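Local coordinates for hydrophilic protein, virA protein (Chromobacterium violaceum, PDB 3BO6) that probably acts as a type III effector phosphothreonine lyase, removing phosphate from phosphothreonine in host kinases by beta-elimination rather than hydrolysis, at residues N9-M23 / A208-E220. Sequence-based numbering, arbitrary orientation.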
loop_
_atom_site.group_PDB
_atom_site.type_symbol
_atom_site.label_atom_id
_atom_site.label_comp_id
_atom_site.label_asym_id
_atom_site.label_seq_id
_atom_site.Cartn_x
_atom_site.Cartn_y
_atom_site.Cartn_z
ATOM N N ASN A 9 6.174 -14.588 7.568
ATOM C CA ASN A 9 5.070 -15.410 7.096
ATOM C C ASN A 9 4.875 -16.674 7.961
ATOM O O ASN A 9 3.748 -17.064 8.254
ATOM C CB ASN A 9 5.275 -15.758 5.622
ATOM C CG ASN A 9 4.045 -16.378 4.998
ATOM O OD1 ASN A 9 2.935 -15.880 5.170
ATOM N ND2 ASN A 9 4.237 -17.456 4.251
ATOM N N GLU A 10 5.974 -17.313 8.363
ATOM C CA GLU A 10 5.847 -18.490 9.225
ATOM C C GLU A 10 5.158 -18.165 10.556
ATOM O O GLU A 10 4.375 -18.964 11.081
ATOM C CB GLU A 10 7.215 -19.139 9.447
ATOM C CG GLU A 10 7.815 -19.743 8.181
ATOM C CD GLU A 10 6.859 -20.706 7.506
ATOM O OE1 GLU A 10 6.507 -21.726 8.137
ATOM O OE2 GLU A 10 6.464 -20.453 6.351
ATOM N N ASP A 11 5.447 -16.982 11.098
ATOM C CA ASP A 11 4.787 -16.528 12.318
ATOM C C ASP A 11 3.288 -16.293 12.088
ATOM O O ASP A 11 2.462 -16.634 12.929
ATOM C CB ASP A 11 5.463 -15.264 12.865
ATOM C CG ASP A 11 4.700 -14.658 14.007
ATOM O OD1 ASP A 11 4.728 -15.243 15.106
ATOM O OD2 ASP A 11 4.053 -13.609 13.808
ATOM N N LEU A 12 2.931 -15.720 10.939
ATOM C CA LEU A 12 1.517 -15.558 10.603
ATOM C C LEU A 12 0.790 -16.905 10.530
ATOM O O LEU A 12 -0.361 -17.002 10.932
ATOM C CB LEU A 12 1.329 -14.808 9.281
ATOM C CG LEU A 12 1.692 -13.331 9.243
ATOM C CD1 LEU A 12 1.400 -12.801 7.832
ATOM C CD2 LEU A 12 0.927 -12.531 10.312
ATOM N N LYS A 13 1.451 -17.926 9.983
ATOM C CA LYS A 13 0.850 -19.263 9.906
ATOM C C LYS A 13 0.642 -19.849 11.295
ATOM O O LYS A 13 -0.445 -20.332 11.629
ATOM C CB LYS A 13 1.716 -20.203 9.066
ATOM C CG LYS A 13 1.648 -19.946 7.570
ATOM C CD LYS A 13 2.661 -20.841 6.851
ATOM C CE LYS A 13 2.932 -20.391 5.435
ATOM N NZ LYS A 13 4.002 -21.255 4.833
ATOM N N THR A 14 1.683 -19.786 12.116
ATOM C CA THR A 14 1.619 -20.349 13.457
ATOM C C THR A 14 0.505 -19.701 14.262
ATOM O O THR A 14 -0.180 -20.358 15.042
ATOM C CB THR A 14 2.954 -20.145 14.192
ATOM O OG1 THR A 14 3.991 -20.833 13.490
ATOM C CG2 THR A 14 2.874 -20.668 15.625
ATOM N N ASN A 15 0.315 -18.402 14.063
ATOM C CA ASN A 15 -0.590 -17.639 14.913
ATOM C C ASN A 15 -1.854 -17.168 14.209
ATOM O O ASN A 15 -2.575 -16.321 14.730
ATOM C CB ASN A 15 0.159 -16.460 15.544
ATOM C CG ASN A 15 1.245 -16.926 16.497
ATOM O OD1 ASN A 15 0.950 -17.474 17.553
ATOM N ND2 ASN A 15 2.505 -16.725 16.122
ATOM N N PHE A 16 -2.124 -17.749 13.040
ATOM C CA PHE A 16 -3.233 -17.323 12.186
ATOM C C PHE A 16 -4.567 -17.227 12.925
ATOM O O PHE A 16 -5.215 -16.170 12.925
ATOM C CB PHE A 16 -3.343 -18.280 10.994
ATOM C CG PHE A 16 -4.322 -17.838 9.934
ATOM C CD1 PHE A 16 -4.057 -16.727 9.153
ATOM C CD2 PHE A 16 -5.472 -18.570 9.680
ATOM C CE1 PHE A 16 -4.921 -16.340 8.163
ATOM C CE2 PHE A 16 -6.355 -18.181 8.681
ATOM C CZ PHE A 16 -6.071 -17.050 7.925
ATOM N N HIS A 17 -4.982 -18.322 13.559
ATOM C CA HIS A 17 -6.240 -18.336 14.282
ATOM C C HIS A 17 -6.348 -17.221 15.326
ATOM O O HIS A 17 -7.340 -16.488 15.366
ATOM C CB HIS A 17 -6.462 -19.690 14.951
ATOM C CG HIS A 17 -7.811 -19.811 15.578
ATOM N ND1 HIS A 17 -8.026 -19.686 16.934
ATOM C CD2 HIS A 17 -9.032 -19.971 15.015
ATOM C CE1 HIS A 17 -9.317 -19.803 17.183
ATOM N NE2 HIS A 17 -9.950 -19.979 16.036
ATOM N N SER A 18 -5.322 -17.094 16.157
ATOM C CA SER A 18 -5.318 -16.059 17.192
ATOM C C SER A 18 -5.356 -14.650 16.608
ATOM O O SER A 18 -6.086 -13.775 17.096
ATOM C CB SER A 18 -4.090 -16.205 18.084
ATOM O OG SER A 18 -4.061 -15.166 19.045
ATOM N N LEU A 19 -4.564 -14.429 15.564
ATOM C CA LEU A 19 -4.471 -13.112 14.952
ATOM C C LEU A 19 -5.801 -12.624 14.399
ATOM O O LEU A 19 -6.251 -11.531 14.760
ATOM C CB LEU A 19 -3.365 -13.079 13.891
ATOM C CG LEU A 19 -1.934 -13.099 14.439
ATOM C CD1 LEU A 19 -0.918 -13.367 13.324
ATOM C CD2 LEU A 19 -1.603 -11.799 15.163
ATOM N N HIS A 20 -6.464 -13.403 13.547
ATOM C CA HIS A 20 -7.698 -12.877 12.970
ATOM C C HIS A 20 -8.824 -12.740 13.998
ATOM O O HIS A 20 -9.633 -11.822 13.920
ATOM C CB HIS A 20 -8.136 -13.607 11.679
ATOM C CG HIS A 20 -8.779 -14.948 11.879
ATOM N ND1 HIS A 20 -10.131 -15.104 12.088
ATOM C CD2 HIS A 20 -8.268 -16.197 11.783
ATOM C CE1 HIS A 20 -10.417 -16.395 12.177
ATOM N NE2 HIS A 20 -9.304 -17.079 11.991
ATOM N N ASN A 21 -8.854 -13.618 14.988
ATOM C CA ASN A 21 -9.850 -13.474 16.036
ATOM C C ASN A 21 -9.594 -12.287 16.973
ATOM O O ASN A 21 -10.551 -11.653 17.439
ATOM C CB ASN A 21 -9.998 -14.799 16.780
ATOM C CG ASN A 21 -10.823 -15.796 16.001
ATOM O OD1 ASN A 21 -12.020 -15.607 15.821
ATOM N ND2 ASN A 21 -10.179 -16.861 15.518
ATOM N N GLN A 22 -8.327 -11.979 17.258
ATOM C CA GLN A 22 -8.013 -10.752 17.997
ATOM C C GLN A 22 -8.436 -9.528 17.186
ATOM O O GLN A 22 -9.060 -8.606 17.722
ATOM C CB GLN A 22 -6.519 -10.641 18.302
ATOM C CG GLN A 22 -5.988 -11.606 19.341
ATOM C CD GLN A 22 -4.499 -11.428 19.553
ATOM O OE1 GLN A 22 -3.700 -12.291 19.192
ATOM N NE2 GLN A 22 -4.114 -10.287 20.113
ATOM N N MET A 23 -8.111 -9.512 15.896
ATOM C CA MET A 23 -8.473 -8.381 15.039
ATOM C C MET A 23 -9.967 -8.105 15.050
ATOM O O MET A 23 -10.390 -6.942 15.105
ATOM C CB MET A 23 -8.014 -8.618 13.596
ATOM C CG MET A 23 -6.500 -8.590 13.402
ATOM S SD MET A 23 -6.032 -9.241 11.788
ATOM C CE MET A 23 -6.658 -7.932 10.727
ATOM N N ALA A 208 -2.137 -18.800 -5.295
ATOM C CA ALA A 208 -1.072 -18.684 -4.307
ATOM C C ALA A 208 -1.196 -17.371 -3.541
ATOM O O ALA A 208 -1.054 -17.336 -2.303
ATOM C CB ALA A 208 0.299 -18.796 -4.961
ATOM N N LEU A 209 -1.464 -16.275 -4.255
ATOM C CA LEU A 209 -1.590 -15.001 -3.565
ATOM C C LEU A 209 -2.809 -14.944 -2.657
ATOM O O LEU A 209 -2.740 -14.404 -1.555
ATOM C CB LEU A 209 -1.607 -13.826 -4.551
ATOM C CG LEU A 209 -0.261 -13.469 -5.196
ATOM C CD1 LEU A 209 -0.451 -12.418 -6.293
ATOM C CD2 LEU A 209 0.747 -12.975 -4.152
ATOM N N ARG A 210 -3.933 -15.514 -3.103
ATOM C CA ARG A 210 -5.148 -15.541 -2.260
ATOM C C ARG A 210 -4.927 -16.366 -0.989
ATOM O O ARG A 210 -5.621 -16.177 0.013
ATOM C CB ARG A 210 -6.344 -16.110 -3.032
ATOM C CG ARG A 210 -6.936 -15.189 -4.099
ATOM C CD ARG A 210 -8.230 -15.788 -4.657
ATOM N NE ARG A 210 -7.962 -16.921 -5.536
ATOM C CZ ARG A 210 -7.938 -16.838 -6.863
ATOM N NH1 ARG A 210 -7.680 -17.913 -7.597
ATOM N NH2 ARG A 210 -8.184 -15.677 -7.453
ATOM N N GLU A 211 -3.962 -17.278 -1.039
ATOM C CA GLU A 211 -3.595 -18.085 0.121
ATOM C C GLU A 211 -2.540 -17.460 1.044
ATOM O O GLU A 211 -2.246 -18.014 2.097
ATOM C CB GLU A 211 -3.192 -19.507 -0.307
ATOM C CG GLU A 211 -4.348 -20.242 -0.985
ATOM C CD GLU A 211 -4.027 -21.668 -1.380
ATOM O OE1 GLU A 211 -2.920 -22.158 -1.081
ATOM O OE2 GLU A 211 -4.908 -22.290 -1.998
ATOM N N GLU A 212 -1.964 -16.320 0.665
ATOM C CA GLU A 212 -1.013 -15.650 1.547
ATOM C C GLU A 212 -1.676 -15.309 2.868
ATOM O O GLU A 212 -2.701 -14.636 2.890
ATOM C CB GLU A 212 -0.526 -14.347 0.906
ATOM C CG GLU A 212 0.505 -14.547 -0.207
ATOM C CD GLU A 212 1.905 -14.863 0.322
ATOM O OE1 GLU A 212 2.218 -14.522 1.485
ATOM O OE2 GLU A 212 2.712 -15.428 -0.455
ATOM N N PRO A 213 -1.085 -15.736 3.984
ATOM C CA PRO A 213 -1.699 -15.420 5.278
ATOM C C PRO A 213 -1.949 -13.910 5.453
ATOM O O PRO A 213 -3.024 -13.532 5.901
ATOM C CB PRO A 213 -0.670 -15.975 6.275
ATOM C CG PRO A 213 -0.120 -17.193 5.560
ATOM C CD PRO A 213 -0.003 -16.734 4.103
ATOM N N PHE A 214 -1.002 -13.066 5.057
ATOM C CA PHE A 214 -1.216 -11.633 5.200
ATOM C C PHE A 214 -2.445 -11.174 4.425
ATOM O O PHE A 214 -3.255 -10.387 4.941
ATOM C CB PHE A 214 0.032 -10.831 4.769
ATOM C CG PHE A 214 -0.176 -9.322 4.812
ATOM C CD1 PHE A 214 0.060 -8.617 5.979
ATOM C CD2 PHE A 214 -0.648 -8.636 3.704
ATOM C CE1 PHE A 214 -0.147 -7.243 6.031
ATOM C CE2 PHE A 214 -0.855 -7.271 3.753
ATOM C CZ PHE A 214 -0.608 -6.581 4.924
ATOM N N TYR A 215 -2.590 -11.648 3.197
ATOM C CA TYR A 215 -3.739 -11.283 2.380
ATOM C C TYR A 215 -5.040 -11.745 3.029
ATOM O O TYR A 215 -6.018 -11.002 3.085
ATOM C CB TYR A 215 -3.625 -11.890 0.981
ATOM C CG TYR A 215 -4.841 -11.603 0.124
ATOM C CD1 TYR A 215 -5.047 -10.340 -0.401
ATOM C CD2 TYR A 215 -5.787 -12.590 -0.152
ATOM C CE1 TYR A 215 -6.150 -10.058 -1.189
ATOM C CE2 TYR A 215 -6.905 -12.306 -0.937
ATOM C CZ TYR A 215 -7.064 -11.037 -1.466
ATOM O OH TYR A 215 -8.158 -10.730 -2.242
ATOM N N ARG A 216 -5.056 -12.971 3.534
ATOM C CA ARG A 216 -6.256 -13.491 4.178
ATOM C C ARG A 216 -6.637 -12.648 5.396
ATOM O O ARG A 216 -7.817 -12.384 5.644
ATOM C CB ARG A 216 -6.053 -14.957 4.561
ATOM C CG ARG A 216 -5.815 -15.854 3.341
ATOM C CD ARG A 216 -5.690 -17.326 3.726
ATOM N NE ARG A 216 -6.955 -17.836 4.250
ATOM C CZ ARG A 216 -7.100 -19.045 4.777
ATOM N NH1 ARG A 216 -6.041 -19.841 4.873
ATOM N NH2 ARG A 216 -8.288 -19.430 5.240
ATOM N N LEU A 217 -5.630 -12.184 6.133
ATOM C CA LEU A 217 -5.879 -11.310 7.286
ATOM C C LEU A 217 -6.442 -9.948 6.858
ATOM O O LEU A 217 -7.188 -9.320 7.604
ATOM C CB LEU A 217 -4.591 -11.155 8.088
ATOM C CG LEU A 217 -4.153 -12.457 8.797
ATOM C CD1 LEU A 217 -2.695 -12.380 9.267
ATOM C CD2 LEU A 217 -5.069 -12.783 9.972
ATOM N N MET A 218 -6.102 -9.504 5.649
ATOM C CA MET A 218 -6.591 -8.224 5.133
ATOM C C MET A 218 -7.972 -8.351 4.510
ATOM O O MET A 218 -8.749 -7.381 4.518
ATOM C CB MET A 218 -5.637 -7.696 4.056
ATOM C CG MET A 218 -4.272 -7.280 4.588
ATOM S SD MET A 218 -4.293 -5.962 5.818
ATOM C CE MET A 218 -3.868 -6.939 7.255
ATOM N N ALA A 219 -8.268 -9.524 3.949
ATOM C CA ALA A 219 -9.421 -9.651 3.046
ATOM C C ALA A 219 -10.536 -10.592 3.482
ATOM O O ALA A 219 -11.680 -10.406 3.078
ATOM C CB ALA A 219 -8.952 -10.019 1.629
ATOM N N GLU A 220 -10.214 -11.581 4.309
ATOM C CA GLU A 220 -11.170 -12.625 4.705
ATOM C C GLU A 220 -11.959 -12.282 5.964
ATOM O O GLU A 220 -11.639 -11.361 6.726
ATOM C CB GLU A 220 -10.410 -13.940 4.939
ATOM C CG GLU A 220 -11.210 -15.218 4.775
ATOM C CD GLU A 220 -10.314 -16.411 4.444
ATOM O OE1 GLU A 220 -10.604 -17.535 4.907
ATOM O OE2 GLU A 220 -9.320 -16.217 3.716
ATOM O OXT GLU A 220 -12.947 -12.959 6.275
HETATM O O HOH W 1 1.725 -13.719 4.048
#
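Phe16 swings its ring away from its own backbone N (chi1 -172°) to lie across Arg216, while Leu217, with CG beside its backbone N, drives its isobutyl group between Leu12, Phe16, Leu19 and Met23. Leu217 is thus a single knob in a hole formed by helices 9-14 and 16-23, where the N-terminal helices pack on the C-terminal helix 213-219 of the alpha/beta phosphothreonine lyase fold; helix 16-23 runs at 23° to it, axes 10.5 Å apart. The two methyls of Leu217 divide the work: CD1 meets Leu12 CD2 at 3.8 Å, and CD2 presses on His20 CB at 3.6 Å. Met23, bent at its thioether, touches Leu217 O with CE at 3.5 Å, and this carbonyl accepts a hydrogen bond from Arg156 of helix 149-168. Phe16 CZ sits over the centre of one face of the Arg216 guanidinium, the planes 46° apart. That group is held side-on by Glu220, NE and NH2 each taking one carboxylate oxygen, which should limit its rotation. At the N-terminal end of helix 213-219, Leu12 CB packs on Pro213 CB. Beside it, one water donates to Asn9 OD1 and to Glu212 OE1, whose partner oxygen OE2 pairs with Arg196, and accepts from Phe214 N at 3.0 Å.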